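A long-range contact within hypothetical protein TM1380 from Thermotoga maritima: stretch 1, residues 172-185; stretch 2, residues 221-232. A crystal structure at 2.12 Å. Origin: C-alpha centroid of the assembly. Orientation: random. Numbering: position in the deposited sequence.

Stretch 1 (172-185) NLLDANLEGSITVV
Stretch 2, residues 221-232: ILTVGYIALKKQ

Ile 227 lies at the apolar centre of the contact. It sits on helix 221-230, which begins earlier in the chain, and its CA-to-CB bond points toward stretch 1. Its chi1 is m (-72°) and its chi2 is t (157°). Four side chains of stretch 1 pack on it. Leu 173 CD1 lies 4.1 Å from Ile 227 CD1, and Val 184 CG2 lies 3.9 Å from the same Ile 227 CD1. Leu 178 CD2 is 4.1 Å from Ile 227 CG1, and Ile 182 CG1 is 3.7 Å from Ile 227 CG2. A branched aliphatic side chain suits this place, because different carbons meet different neighbours.

Stretch 1 comes near stretch 2 at three places in the register. CA of Leu 173 is 7.3 Å from CA of Thr 223, CA of Leu 178 is 7.6 Å from CA of Ile 227, and CA of Val 184 is 7.3 Å from CA of Val 224. Residues 173-175 have helical phi/psi without the regular bonds, although Ala 176 N does bond to Leu 173 O at 3.1 Å. A loop follows, and strand 182-185 then runs back along the helix. The strand and helix are antiparallel at 175°, with their axes 10.2 Å apart at closest approach. Ile 182 and Val 184 are two apart in the strand, so both point toward the helix, while Thr 183 between them is out of reach. Ile 182 has chi1 102°. Val 184 has chi1 t, and Val 184 CG1 is 4.4 Å from Val 224 CG2.

Tyr 226 forms the next part of the contact. Its chi1 is t (169°) and its chi2 is 71°. Leu 174 (m, t) starts sideways, but its end comes nearer and covers one face of the ring. Leu 174 CD2 is 3.7 Å from the centroid of the Tyr 226 ring, 24° off the normal, a CH-pi contact. Leu 173 (t, p) and Leu 178 (m, t) approach obliquely: Leu 173 CG is 3.7 Å from Tyr 226 CD2, and Leu 178 CD1 is 4.0 Å from Tyr 226 CE2. Leu 173 is buried and also meets the helix backbone, with Leu 173 CD2 4.0 Å from Thr 223 CA. In all, the two stretches bury 652 Å², both sides summed.

The tyrosine hydroxyl reaches the polar edge. Water 1 donates to Leu 173 O and to Ala 176 O, each at 2.6 Å, and accepts a weak bond from Tyr 226 OH at 3.4 Å. It thus links the two carbonyls of stretch 1 to the Tyr 226 hydroxyl.

The other polar contact lies at the C-terminal end of the helix. Lys 230 lays its aliphatic part against Leu 178, with Lys 230 CG 3.6 Å from Leu 178 CD1. Lys 231 (chi1 m, chi2 m, chi3 -142°, chi4 t) passes Ile 182, with Ile 182 CG2 3.7 Å from Lys 231 CE. Lys 231 NZ donates a hydrogen bond to Leu 178 O at 2.8 Å. A long lysine suits this edge, since its carbons pack while its amine reaches the loop. Gly 180 has positive phi (75°), which favours glycine. Gln 232 closes the helix in a Schellman motif.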

# COMPACT_ATOMS: atom_id res chain seq x y z
N ASN B 172 -17.29 -8.77 -1.10
CA ASN B 172 -17.35 -7.75 -2.14
C ASN B 172 -17.43 -6.29 -1.68
O ASN B 172 -18.48 -5.80 -1.29
CB ASN B 172 -18.44 -8.02 -3.15
CG ASN B 172 -18.13 -7.35 -4.49
OD1 ASN B 172 -18.98 -7.28 -5.38
ND2 ASN B 172 -16.90 -6.84 -4.62
N LEU B 173 -16.29 -5.62 -1.80
CA LEU B 173 -16.15 -4.21 -1.46
C LEU B 173 -16.90 -3.35 -2.44
O LEU B 173 -17.56 -2.40 -2.05
CB LEU B 173 -14.67 -3.82 -1.49
CG LEU B 173 -14.27 -2.38 -1.14
CD1 LEU B 173 -14.60 -2.03 0.31
CD2 LEU B 173 -12.80 -2.17 -1.42
N LEU B 174 -16.77 -3.66 -3.72
CA LEU B 174 -17.34 -2.83 -4.76
C LEU B 174 -18.86 -2.92 -4.84
O LEU B 174 -19.48 -2.10 -5.53
CB LEU B 174 -16.75 -3.20 -6.11
CG LEU B 174 -15.25 -3.06 -6.29
CD1 LEU B 174 -14.92 -3.31 -7.75
CD2 LEU B 174 -14.76 -1.72 -5.86
N ASP B 175 -19.46 -3.92 -4.21
CA ASP B 175 -20.93 -4.02 -4.14
C ASP B 175 -21.47 -3.17 -2.98
O ASP B 175 -22.62 -2.76 -3.03
CB ASP B 175 -21.39 -5.48 -3.99
N ALA B 176 -20.65 -2.90 -1.97
CA ALA B 176 -21.12 -2.26 -0.73
C ALA B 176 -21.78 -0.91 -0.96
O ALA B 176 -21.36 -0.13 -1.83
CB ALA B 176 -20.00 -2.11 0.24
N ASN B 177 -22.85 -0.65 -0.20
CA ASN B 177 -23.44 0.67 -0.18
C ASN B 177 -22.62 1.62 0.67
O ASN B 177 -22.26 1.30 1.82
CB ASN B 177 -24.84 0.66 0.36
CG ASN B 177 -25.45 2.02 0.32
OD1 ASN B 177 -25.73 2.55 -0.76
ND2 ASN B 177 -25.61 2.63 1.47
N LEU B 178 -22.36 2.81 0.13
CA LEU B 178 -21.50 3.78 0.78
C LEU B 178 -22.23 5.11 1.06
O LEU B 178 -21.60 6.11 1.41
CB LEU B 178 -20.26 4.01 -0.09
CG LEU B 178 -19.38 2.78 -0.36
CD1 LEU B 178 -18.25 3.15 -1.30
CD2 LEU B 178 -18.83 2.14 0.91
N GLU B 179 -23.55 5.10 0.98
CA GLU B 179 -24.36 6.27 1.33
C GLU B 179 -24.11 6.82 2.74
O GLU B 179 -24.06 6.08 3.72
CB GLU B 179 -25.87 5.93 1.19
CG GLU B 179 -26.35 5.76 -0.24
CD GLU B 179 -26.24 7.05 -0.98
OE1 GLU B 179 -27.14 7.90 -0.79
OE2 GLU B 179 -25.23 7.23 -1.71
N GLY B 180 -23.97 8.15 2.80
CA GLY B 180 -23.88 8.87 4.04
C GLY B 180 -22.53 8.71 4.71
O GLY B 180 -21.59 8.18 4.11
N SER B 181 -22.44 9.22 5.94
CA SER B 181 -21.34 8.99 6.87
C SER B 181 -20.90 7.51 7.03
O SER B 181 -21.74 6.65 7.32
CB SER B 181 -21.77 9.51 8.25
OG SER B 181 -21.17 10.75 8.49
N ILE B 182 -19.61 7.20 6.89
CA ILE B 182 -19.20 5.77 7.04
C ILE B 182 -18.16 5.60 8.12
O ILE B 182 -17.27 6.44 8.25
CB ILE B 182 -18.82 5.01 5.69
CG1 ILE B 182 -17.34 4.87 5.48
CG2 ILE B 182 -19.44 5.63 4.44
N THR B 183 -18.36 4.55 8.95
CA THR B 183 -17.33 3.97 9.80
C THR B 183 -16.78 2.69 9.18
O THR B 183 -17.56 1.81 8.82
CB THR B 183 -17.92 3.64 11.21
OG1 THR B 183 -18.44 4.85 11.75
CG2 THR B 183 -16.89 3.11 12.15
N VAL B 184 -15.45 2.61 9.00
CA VAL B 184 -14.78 1.39 8.60
C VAL B 184 -14.12 0.77 9.82
O VAL B 184 -13.40 1.45 10.52
CB VAL B 184 -13.66 1.65 7.57
CG1 VAL B 184 -13.14 0.35 7.03
CG2 VAL B 184 -14.15 2.57 6.42
N VAL B 185 -14.37 -0.51 10.05
CA VAL B 185 -13.88 -1.28 11.20
C VAL B 185 -12.82 -2.21 10.63
O VAL B 185 -13.15 -3.17 9.96
CB VAL B 185 -15.04 -2.13 11.85
CG1 VAL B 185 -14.55 -3.04 12.98
CG2 VAL B 185 -16.11 -1.24 12.38
N ILE B 221 -5.08 -0.51 2.62
CA ILE B 221 -4.98 0.64 1.71
C ILE B 221 -6.07 0.60 0.70
O ILE B 221 -6.71 1.60 0.40
CB ILE B 221 -3.58 0.65 1.01
CG1 ILE B 221 -2.51 1.10 2.03
CG2 ILE B 221 -3.60 1.50 -0.21
CD1 ILE B 221 -1.08 0.89 1.61
N LEU B 222 -6.26 -0.57 0.10
CA LEU B 222 -7.25 -0.72 -0.93
C LEU B 222 -8.66 -0.47 -0.39
O LEU B 222 -9.50 0.20 -1.02
CB LEU B 222 -7.12 -2.09 -1.55
CG LEU B 222 -7.80 -2.28 -2.87
CD1 LEU B 222 -7.22 -1.32 -3.90
CD2 LEU B 222 -7.63 -3.75 -3.23
N THR B 223 -8.94 -1.00 0.78
CA THR B 223 -10.29 -0.88 1.36
C THR B 223 -10.62 0.53 1.78
O THR B 223 -11.61 1.10 1.36
CB THR B 223 -10.43 -1.84 2.55
OG1 THR B 223 -10.26 -3.17 2.07
CG2 THR B 223 -11.78 -1.70 3.19
N VAL B 224 -9.79 1.11 2.64
CA VAL B 224 -10.04 2.45 3.15
C VAL B 224 -9.85 3.46 2.04
O VAL B 224 -10.54 4.46 1.96
CB VAL B 224 -9.07 2.75 4.30
CG1 VAL B 224 -9.21 4.20 4.82
CG2 VAL B 224 -9.26 1.76 5.41
N GLY B 225 -8.90 3.20 1.17
CA GLY B 225 -8.61 4.09 0.05
C GLY B 225 -9.67 4.15 -1.02
O GLY B 225 -9.94 5.23 -1.56
N TYR B 226 -10.27 3.01 -1.34
CA TYR B 226 -11.41 3.00 -2.25
C TYR B 226 -12.59 3.78 -1.68
O TYR B 226 -13.24 4.56 -2.37
CB TYR B 226 -11.85 1.57 -2.51
CG TYR B 226 -13.20 1.47 -3.22
CD1 TYR B 226 -13.34 1.84 -4.58
CD2 TYR B 226 -14.32 1.05 -2.55
CE1 TYR B 226 -14.58 1.76 -5.22
CE2 TYR B 226 -15.54 0.94 -3.18
CZ TYR B 226 -15.68 1.30 -4.50
OH TYR B 226 -16.93 1.19 -5.08
N ILE B 227 -12.90 3.52 -0.42
CA ILE B 227 -13.96 4.22 0.26
C ILE B 227 -13.70 5.75 0.29
O ILE B 227 -14.56 6.52 -0.02
CB ILE B 227 -14.18 3.62 1.68
CG1 ILE B 227 -14.83 2.22 1.57
CG2 ILE B 227 -15.06 4.56 2.52
CD1 ILE B 227 -14.64 1.26 2.74
N ALA B 228 -12.51 6.17 0.67
CA ALA B 228 -12.14 7.59 0.68
C ALA B 228 -12.28 8.23 -0.67
O ALA B 228 -12.71 9.36 -0.80
CB ALA B 228 -10.71 7.72 1.17
N LEU B 229 -11.85 7.50 -1.69
CA LEU B 229 -12.01 7.91 -3.09
C LEU B 229 -13.45 8.17 -3.46
O LEU B 229 -13.78 9.21 -4.01
CB LEU B 229 -11.49 6.82 -4.00
CG LEU B 229 -10.18 7.06 -4.73
CD1 LEU B 229 -9.88 5.84 -5.64
CD2 LEU B 229 -10.22 8.32 -5.55
N LYS B 230 -14.30 7.18 -3.19
CA LYS B 230 -15.74 7.23 -3.49
C LYS B 230 -16.39 8.40 -2.72
O LYS B 230 -17.18 9.14 -3.26
CB LYS B 230 -16.38 5.88 -3.11
CG LYS B 230 -17.48 5.37 -4.02
CD LYS B 230 -17.00 5.03 -5.43
N LYS B 231 -15.99 8.59 -1.48
CA LYS B 231 -16.46 9.70 -0.66
C LYS B 231 -15.76 11.04 -0.90
O LYS B 231 -16.03 12.04 -0.22
CB LYS B 231 -16.30 9.31 0.81
CG LYS B 231 -17.28 8.27 1.25
CD LYS B 231 -18.66 8.81 0.98
CE LYS B 231 -19.67 8.46 2.01
NZ LYS B 231 -20.96 8.80 1.36
N GLN B 232 -14.84 11.04 -1.86
CA GLN B 232 -14.05 12.21 -2.17
C GLN B 232 -13.31 12.81 -0.98
O GLN B 232 -13.16 14.02 -0.88
CB GLN B 232 -14.92 13.23 -2.89
CG GLN B 232 -14.85 13.06 -4.38
CD GLN B 232 -16.18 12.95 -5.05
OE1 GLN B 232 -16.54 11.88 -5.55
NE2 GLN B 232 -16.92 14.06 -5.08
O HOH W 1 -18.83 -0.23 -2.61